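Local atomic coordinates of putative DNA-binding protein (Bacteroides fragilis, PDB entry 3BS3), a protein that probably binds DNA, as a small helix-turn-helix protein of the XRE family. Residues M11-K16 with C44-Q49; R27-Q32 with A59-V64. One frame throughout, in Å; residues are numbered along the deposited sequence.

Interaction 1: M11-K16 with C44-Q49; sequences MLNRIK and CSNKSQ
N13 and N46 clasp each other through side chain and backbone at the start of helix 15-21. The N46 carboxamide spans the backbone of N13: OD1 accepts N13 N at 2.9 Å, nearly straight and on an in-plane lone pair, while ND2 donates to N13 O at 3.1 Å. Both groups at the end of N46 are thus engaged, which fixes its flip. N13 lies alongside, running the opposite way, its amide plane 32° from that of N46. From its CB, which stands 3.7 Å from Q49 OE1, chi1 of 77° sets CG between the backbone N and the carbonyl carbon. At the tip the amide divides its work. OD1 turns back to its own chain and accepts I15 N at 2.9 Å, an Asx turn leading into the helix; a water that accepts from K16 N lies 2.8 Å from N13 OD1 and within hydrogen-bonding distance of C44 O. ND2 reaches across to Q49 OE1 at 2.8 Å, with the acceptor close to the N13 amide plane, and donates to W43 O as well. Q49 links the two asparagines a second time: its chain bends at chi2, and NE2 donates to N46 OD1 almost straight (173°), so that oxygen receives two donors on lone pairs. L12 CB rests 3.3 Å from N46 OD1, covering it with hydrocarbon. Further along 11-16, I15 CG2 packs on C44 SG and K16 CB on C44 CB. In the second subunit, L52 packs on N13 and D53 on Q49. N46, with positive phi, ends helix 37-44 in a Schellman motif, so the amide network joins an Asx turn that opens one helix to the C-terminal end of another in this XRE-type helix-turn-helix fold.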
HETATM    1  N   MSE A  11      -3.273   7.706   5.847  1.00 43.54           N
HETATM    2  CA  MSE A  11      -3.709   6.320   5.719  1.00 42.33           C
HETATM    3  C   MSE A  11      -2.722   5.402   6.430  1.00 39.06           C
HETATM    4  O   MSE A  11      -1.501   5.423   6.181  1.00 38.85           O
HETATM    5  CB  MSE A  11      -3.889   5.952   4.236  1.00 42.34           C
HETATM    6  CG  MSE A  11      -4.145   4.477   3.924  1.00 43.65           C
HETATM    7 SE   MSE A  11      -4.724   4.327   2.058  0.70 49.16          SE
HETATM    8  CE  MSE A  11      -3.195   5.170   1.209  1.00 49.74           C
ATOM      9  N   LEU A  12      -3.253   4.596   7.345  1.00 34.38           N
ATOM     10  CA  LEU A  12      -2.413   3.690   8.085  1.00 30.50           C
ATOM     11  C   LEU A  12      -2.926   2.280   7.889  1.00 28.06           C
ATOM     12  O   LEU A  12      -3.871   2.051   7.128  1.00 26.50           O
ATOM     13  CB  LEU A  12      -2.388   4.079   9.569  1.00 30.87           C
ATOM     14  CG  LEU A  12      -1.909   5.472   9.992  1.00 34.01           C
ATOM     15  CD1 LEU A  12      -2.275   5.686  11.441  1.00 33.01           C
ATOM     16  CD2 LEU A  12      -0.386   5.668   9.781  1.00 34.82           C
ATOM     17  N   ASN A  13      -2.274   1.325   8.546  1.00 25.75           N
ATOM     18  CA  ASN A  13      -2.746  -0.033   8.478  1.00 24.83           C
ATOM     19  C   ASN A  13      -3.253  -0.522   9.833  1.00 25.09           C
ATOM     20  O   ASN A  13      -2.927   0.058  10.857  1.00 25.43           O
ATOM     21  CB  ASN A  13      -1.656  -0.953   7.910  1.00 24.89           C
ATOM     22  CG  ASN A  13      -0.574  -1.284   8.931  1.00 24.55           C
ATOM     23  OD1 ASN A  13      -0.813  -2.055   9.864  1.00 24.27           O
ATOM     24  ND2 ASN A  13       0.629  -0.727   8.735  1.00 25.01           N
ATOM     25  N   ARG A  14      -4.025  -1.596   9.791  1.00 24.45           N
ATOM     26  CA  ARG A  14      -4.619  -2.199  10.995  1.00 25.59           C
ATOM     27  C   ARG A  14      -4.041  -3.563  11.289  1.00 26.45           C
ATOM     28  O   ARG A  14      -4.669  -4.379  11.984  1.00 26.05           O
ATOM     29  CB  ARG A  14      -6.149  -2.313  10.830  1.00 25.09           C
ATOM     30  CG  ARG A  14      -6.838  -1.023  10.544  1.00 26.48           C
ATOM     31  CD  ARG A  14      -8.348  -1.191  10.540  1.00 24.90           C
ATOM     32  NE  ARG A  14      -8.864  -1.565  11.866  1.00 23.57           N
ATOM     33  CZ  ARG A  14      -9.398  -2.756  12.161  1.00 24.36           C
ATOM     34  NH1 ARG A  14      -9.459  -3.722  11.248  1.00 25.25           N
ATOM     35  NH2 ARG A  14      -9.865  -2.993  13.386  1.00 24.09           N
ATOM     36  N   ILE A  15      -2.842  -3.842  10.770  1.00 25.20           N
ATOM     37  CA  ILE A  15      -2.298  -5.190  10.910  1.00 26.05           C
ATOM     38  C   ILE A  15      -2.151  -5.601  12.373  1.00 25.68           C
ATOM     39  O   ILE A  15      -2.427  -6.739  12.735  1.00 26.43           O
ATOM     40  CB  ILE A  15      -0.959  -5.348  10.120  1.00 25.29           C
ATOM     41  CG1 ILE A  15      -1.273  -5.216   8.623  1.00 25.98           C
ATOM     42  CG2 ILE A  15      -0.319  -6.693  10.428  1.00 27.55           C
ATOM     43  CD1 ILE A  15      -0.001  -5.020   7.772  1.00 26.28           C
ATOM     44  N   LYS A  16      -1.742  -4.683  13.248  1.00 25.20           N
ATOM     45  CA  LYS A  16      -1.549  -5.069  14.646  0.50 25.61           C
ATOM     46  C   LYS A  16      -2.867  -5.529  15.279  1.00 25.39           C
ATOM     47  O   LYS A  16      -2.894  -6.531  16.000  1.00 24.57           O
ATOM     48  CB  LYS A  16      -0.954  -3.907  15.433  0.50 25.85           C
ATOM     49  CG  LYS A  16      -0.463  -4.289  16.842  0.50 26.49           C
ATOM     50  CD  LYS A  16       0.003  -3.044  17.588  0.50 30.14           C
ATOM     51  CE  LYS A  16      -1.173  -2.108  17.883  0.50 31.40           C
ATOM     52  NZ  LYS A  16      -1.991  -2.511  19.089  0.50 33.62           N
ATOM     53  N   CYS A  44       3.380  -3.107  11.982  1.00 25.45           N
ATOM     54  CA  CYS A  44       2.400  -3.172  13.089  1.00 26.34           C
ATOM     55  C   CYS A  44       2.342  -1.849  13.845  1.00 25.74           C
ATOM     56  O   CYS A  44       1.258  -1.388  14.254  1.00 25.57           O
ATOM     57  CB  CYS A  44       2.720  -4.310  14.053  1.00 27.60           C
ATOM     58  SG  CYS A  44       2.166  -5.814  13.336  1.00 33.50           S
ATOM     59  N   SER A  45       3.512  -1.239  14.053  1.00 25.72           N
ATOM     60  CA  SER A  45       3.589   0.029  14.756  1.00 25.72           C
ATOM     61  C   SER A  45       3.308   1.224  13.839  1.00 25.90           C
ATOM     62  O   SER A  45       3.352   2.371  14.271  1.00 25.30           O
ATOM     63  CB  SER A  45       4.971   0.178  15.385  1.00 26.68           C
ATOM     64  OG  SER A  45       5.947   0.298  14.368  1.00 27.73           O
ATOM     65  N   ASN A  46       3.032   0.943  12.565  1.00 25.20           N
ATOM     66  CA  ASN A  46       2.816   1.995  11.556  1.00 25.36           C
ATOM     67  C   ASN A  46       4.013   2.936  11.361  1.00 25.10           C
ATOM     68  O   ASN A  46       3.849   4.124  10.997  1.00 26.27           O
ATOM     69  CB  ASN A  46       1.516   2.784  11.817  1.00 25.20           C
ATOM     70  CG  ASN A  46       0.300   2.061  11.275  1.00 27.10           C
ATOM     71  OD1 ASN A  46       0.082   2.015  10.065  1.00 26.09           O
ATOM     72  ND2 ASN A  46      -0.493   1.485  12.171  1.00 26.69           N
ATOM     73  N   LYS A  47       5.217   2.415  11.644  1.00 24.48           N
ATOM     74  CA  LYS A  47       6.474   3.113  11.359  0.50 25.15           C
ATOM     75  C   LYS A  47       6.862   3.001   9.888  1.00 25.05           C
ATOM     76  O   LYS A  47       7.575   3.860   9.361  1.00 25.64           O
ATOM     77  CB  LYS A  47       7.615   2.569  12.224  0.50 24.97           C
ATOM     78  CG  LYS A  47       7.421   2.764  13.712  0.50 25.33           C
ATOM     79  CD  LYS A  47       8.703   2.470  14.473  0.50 25.45           C
ATOM     80  CE  LYS A  47       8.417   2.226  15.947  0.50 26.08           C
ATOM     81  NZ  LYS A  47       9.672   2.284  16.748  0.50 25.09           N
ATOM     82  N   SER A  48       6.421   1.915   9.258  1.00 25.12           N
ATOM     83  CA  SER A  48       6.572   1.758   7.812  0.70 24.96           C
ATOM     84  C   SER A  48       5.335   1.035   7.300  1.00 24.37           C
ATOM     85  O   SER A  48       4.497   0.586   8.085  1.00 23.57           O
ATOM     86  CB  SER A  48       7.836   0.981   7.461  0.70 24.79           C
ATOM     87  OG  SER A  48       7.690  -0.374   7.826  0.70 26.58           O
ATOM     88  N   GLN A  49       5.202   0.949   5.976  1.00 23.72           N
ATOM     89  CA  GLN A  49       3.952   0.445   5.398  1.00 23.62           C
ATOM     90  C   GLN A  49       4.187  -0.579   4.300  1.00 23.73           C
ATOM     91  O   GLN A  49       5.130  -0.429   3.512  1.00 23.72           O
ATOM     92  CB  GLN A  49       3.146   1.630   4.810  1.00 23.22           C
ATOM     93  CG  GLN A  49       2.758   2.733   5.790  1.00 23.64           C
ATOM     94  CD  GLN A  49       1.808   2.250   6.879  1.00 22.81           C
ATOM     95  OE1 GLN A  49       1.166   1.215   6.739  1.00 23.91           O
ATOM     96  NE2 GLN A  49       1.727   3.004   7.971  1.00 25.12           N
TER
HETATM   97  O   HOH W   1      -0.941  -1.914  12.650  1.00 20.03           O

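Interaction 2: R27-Q32 with A59-V64; sequences RWLAEQ and AELLNV
W28 and L29 both carry CG anti to the backbone N (chi1 178° and -179°), and L61 holds its CG anti to the carbonyl carbon; these torsions set the three CG atoms from which an indole and two leucine side chains meet between helix 26-33 and the C-terminal part of helix 52-62. Both helices belong to the helix-turn-helix domain of this all-helical protein, and their contact is mainly apolar side-chain packing. L61, whose CB points toward the other helix, touches W28, L29 and Q32. Its CD1 lies 3.6 Å from Q32 CB and is also met by L29 CD1, at 3.8 Å, so this one methyl touches two residues that lie three positions apart on helix 26-33. The other methyl, CD2, faces the Q32 side chain, where OE1 approaches to 3.9 Å; L61 and Q32 cross obliquely. One turn earlier in the same helix, the six-membered ring of W28 extends its far corner to the second helix. CZ3 meets L62 CD2 at 4.0 Å, the two side chains sliding past each other in opposite directions. One face of the indole is overlaid by Q32 CG from the next turn, 3.5 Å above the plane and offset toward the rim. W28 also makes a cation-pi contact with R24, and L62 continues inward onto V18 and L19 of helix 15-21, while L29 packs on I40 of helix 37-44. N63, with positive phi, is the first residue to leave helical angles, in a Schellman motif. Just before that turn W28 CH2 makes its two contacts with L61: CB at 4.0 Å and, at the ring edge near its plane, the carbonyl oxygen O at 3.6 Å.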
ATOM      1  N   ARG A  27       5.912 -12.920  14.492  1.00 28.26           N
ATOM      2  CA  ARG A  27       6.839 -13.957  14.026  0.50 28.51           C
ATOM      3  C   ARG A  27       6.179 -14.860  12.991  1.00 28.17           C
ATOM      4  O   ARG A  27       6.761 -15.157  11.950  1.00 28.11           O
ATOM      5  CB  ARG A  27       7.345 -14.814  15.195  0.50 28.74           C
ATOM      6  CG  ARG A  27       8.278 -15.941  14.752  0.50 30.67           C
ATOM      7  CD  ARG A  27       7.876 -17.269  15.363  0.50 34.95           C
ATOM      8  NE  ARG A  27       8.551 -17.535  16.633  0.50 36.67           N
ATOM      9  CZ  ARG A  27       8.205 -18.499  17.485  0.50 37.12           C
ATOM     10  NH1 ARG A  27       8.886 -18.661  18.609  0.50 36.54           N
ATOM     11  NH2 ARG A  27       7.174 -19.293  17.225  0.50 37.26           N
ATOM     12  N   TRP A  28       4.951 -15.290  13.287  1.00 27.53           N
ATOM     13  CA  TRP A  28       4.231 -16.161  12.381  1.00 27.48           C
ATOM     14  C   TRP A  28       4.031 -15.471  11.034  1.00 27.72           C
ATOM     15  O   TRP A  28       4.284 -16.049   9.971  1.00 26.78           O
ATOM     16  CB  TRP A  28       2.886 -16.562  13.003  1.00 29.17           C
ATOM     17  CG  TRP A  28       2.086 -17.428  12.079  1.00 28.96           C
ATOM     18  CD1 TRP A  28       2.200 -18.788  11.925  1.00 33.43           C
ATOM     19  CD2 TRP A  28       1.107 -16.997  11.136  1.00 30.27           C
ATOM     20  NE1 TRP A  28       1.333 -19.225  10.958  1.00 33.29           N
ATOM     21  CE2 TRP A  28       0.642 -18.157  10.462  1.00 29.37           C
ATOM     22  CE3 TRP A  28       0.549 -15.750  10.814  1.00 31.91           C
ATOM     23  CZ2 TRP A  28      -0.344 -18.107   9.477  1.00 32.49           C
ATOM     24  CZ3 TRP A  28      -0.448 -15.699   9.819  1.00 34.21           C
ATOM     25  CH2 TRP A  28      -0.871 -16.875   9.166  1.00 31.16           C
ATOM     26  N   LEU A  29       3.607 -14.214  11.085  1.00 26.36           N
ATOM     27  CA  LEU A  29       3.306 -13.502   9.843  1.00 27.18           C
ATOM     28  C   LEU A  29       4.580 -13.322   9.010  1.00 27.21           C
ATOM     29  O   LEU A  29       4.580 -13.542   7.805  1.00 27.49           O
ATOM     30  CB  LEU A  29       2.638 -12.158  10.138  1.00 27.02           C
ATOM     31  CG  LEU A  29       2.254 -11.354   8.887  1.00 28.55           C
ATOM     32  CD1 LEU A  29       1.276 -12.133   7.987  1.00 28.65           C
ATOM     33  CD2 LEU A  29       1.677  -9.972   9.284  1.00 28.20           C
ATOM     34  N   ALA A  30       5.664 -12.934   9.673  1.00 26.80           N
ATOM     35  CA  ALA A  30       6.954 -12.754   9.010  1.00 27.63           C
ATOM     36  C   ALA A  30       7.379 -14.046   8.340  1.00 28.21           C
ATOM     37  O   ALA A  30       7.794 -14.023   7.183  1.00 28.32           O
ATOM     38  CB  ALA A  30       8.013 -12.284  10.008  1.00 28.07           C
ATOM     39  N   GLU A  31       7.264 -15.171   9.055  1.00 28.02           N
ATOM     40  CA  GLU A  31       7.638 -16.473   8.495  1.00 30.66           C
ATOM     41  C   GLU A  31       6.796 -16.824   7.264  1.00 30.41           C
ATOM     42  O   GLU A  31       7.331 -17.266   6.246  1.00 31.10           O
ATOM     43  CB  GLU A  31       7.591 -17.577   9.570  1.00 30.42           C
ATOM     44  CG  GLU A  31       8.757 -17.449  10.561  1.00 32.98           C
ATOM     45  CD  GLU A  31       8.740 -18.429  11.744  1.00 34.23           C
ATOM     46  OE1 GLU A  31       7.728 -19.124  11.984  1.00 40.63           O
ATOM     47  OE2 GLU A  31       9.763 -18.460  12.459  1.00 39.15           O
ATOM     48  N   GLN A  32       5.485 -16.602   7.351  1.00 30.67           N
ATOM     49  CA  GLN A  32       4.600 -16.871   6.211  1.00 31.92           C
ATOM     50  C   GLN A  32       4.901 -16.003   4.993  1.00 32.72           C
ATOM     51  O   GLN A  32       4.711 -16.429   3.853  1.00 33.85           O
ATOM     52  CB  GLN A  32       3.136 -16.700   6.614  1.00 31.65           C
ATOM     53  CG  GLN A  32       2.694 -17.729   7.611  1.00 33.64           C
ATOM     54  CD  GLN A  32       2.737 -19.127   7.026  1.00 37.66           C
ATOM     55  OE1 GLN A  32       2.154 -19.389   5.966  1.00 42.53           O
ATOM     56  NE2 GLN A  32       3.430 -20.017   7.695  1.00 38.22           N
ATOM     57  N   ALA A  59      -3.697 -10.166   4.133  1.00 27.02           N
ATOM     58  CA  ALA A  59      -5.150 -10.385   4.290  1.00 27.50           C
ATOM     59  C   ALA A  59      -5.507 -11.857   4.009  1.00 28.17           C
ATOM     60  O   ALA A  59      -6.309 -12.467   4.744  1.00 27.76           O
ATOM     61  CB  ALA A  59      -5.918  -9.438   3.382  1.00 28.52           C
ATOM     62  N   GLU A  60      -4.905 -12.422   2.970  1.00 27.71           N
ATOM     63  CA  GLU A  60      -5.143 -13.829   2.624  0.60 28.19           C
ATOM     64  C   GLU A  60      -4.731 -14.714   3.797  1.00 27.93           C
ATOM     65  O   GLU A  60      -5.485 -15.623   4.207  1.00 28.46           O
ATOM     66  CB  GLU A  60      -4.390 -14.218   1.348  0.60 28.62           C
ATOM     67  CG  GLU A  60      -5.034 -13.645   0.100  0.60 31.55           C
ATOM     68  CD  GLU A  60      -4.163 -13.718  -1.149  0.60 36.27           C
ATOM     69  OE1 GLU A  60      -2.975 -14.117  -1.073  0.60 38.11           O
ATOM     70  OE2 GLU A  60      -4.681 -13.355  -2.222  0.60 37.55           O
ATOM     71  N   LEU A  61      -3.556 -14.430   4.353  1.00 26.82           N
ATOM     72  CA  LEU A  61      -3.010 -15.214   5.479  1.00 26.99           C
ATOM     73  C   LEU A  61      -3.851 -15.101   6.754  1.00 28.04           C
ATOM     74  O   LEU A  61      -3.947 -16.074   7.516  1.00 28.75           O
ATOM     75  CB  LEU A  61      -1.569 -14.789   5.779  1.00 27.32           C
ATOM     76  CG  LEU A  61      -0.525 -15.193   4.742  1.00 27.08           C
ATOM     77  CD1 LEU A  61       0.786 -14.522   5.030  1.00 29.13           C
ATOM     78  CD2 LEU A  61      -0.348 -16.726   4.732  1.00 27.70           C
ATOM     79  N   LEU A  62      -4.456 -13.933   6.975  1.00 27.92           N
ATOM     80  CA  LEU A  62      -5.294 -13.709   8.162  1.00 27.44           C
ATOM     81  C   LEU A  62      -6.771 -14.006   7.917  1.00 28.43           C
ATOM     82  O   LEU A  62      -7.594 -13.851   8.835  1.00 28.31           O
ATOM     83  CB  LEU A  62      -5.107 -12.286   8.700  1.00 27.75           C
ATOM     84  CG  LEU A  62      -3.676 -11.992   9.160  1.00 29.00           C
ATOM     85  CD1 LEU A  62      -3.526 -10.540   9.559  1.00 29.27           C
ATOM     86  CD2 LEU A  62      -3.239 -12.912  10.318  1.00 32.87           C
ATOM     87  N   ASN A  63      -7.105 -14.412   6.686  1.00 27.78           N
ATOM     88  CA  ASN A  63      -8.491 -14.716   6.309  1.00 28.65           C
ATOM     89  C   ASN A  63      -9.445 -13.539   6.485  1.00 28.70           C
ATOM     90  O   ASN A  63     -10.577 -13.700   7.001  1.00 29.12           O
ATOM     91  CB  ASN A  63      -9.027 -15.936   7.083  1.00 28.96           C
ATOM     92  CG  ASN A  63      -8.211 -17.191   6.819  1.00 31.47           C
ATOM     93  OD1 ASN A  63      -7.821 -17.471   5.686  1.00 31.47           O
ATOM     94  ND2 ASN A  63      -7.937 -17.943   7.875  1.00 32.03           N
ATOM     95  N   VAL A  64      -8.984 -12.354   6.063  1.00 28.91           N
ATOM     96  CA  VAL A  64      -9.838 -11.161   6.079  1.00 28.76           C
ATOM     97  C   VAL A  64      -9.805 -10.489   4.711  1.00 28.84           C
ATOM     98  O   VAL A  64      -8.898 -10.756   3.901  1.00 28.39           O
ATOM     99  CB  VAL A  64      -9.400 -10.130   7.158  1.00 28.91           C
ATOM    100  CG1 VAL A  64      -9.485 -10.737   8.573  1.00 28.58           C
ATOM    101  CG2 VAL A  64      -7.965  -9.602   6.886  1.00 28.08           C
TER

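Overall arrangement
From the N terminus the chain passes through 11-16 into helix 15-21, then through helix 26-33, which carries 27-32. After helix 37-44 it returns to its start at 44-49, where interaction 1 closes the first loop. Helix 52-62 follows, and 59-64 closes the second loop against 27-32. Because the segments alternate along the sequence, the two loops cross. Interaction 1 ties the N-terminal entry to the turn after helix 37-44, and interaction 2 joins helices 26-33 and 52-62. Their centres lie about 14 Å apart, on opposite sides of the chain's centre, yet they meet directly: I15 CG2 packs 4.0 Å from L29 CD2.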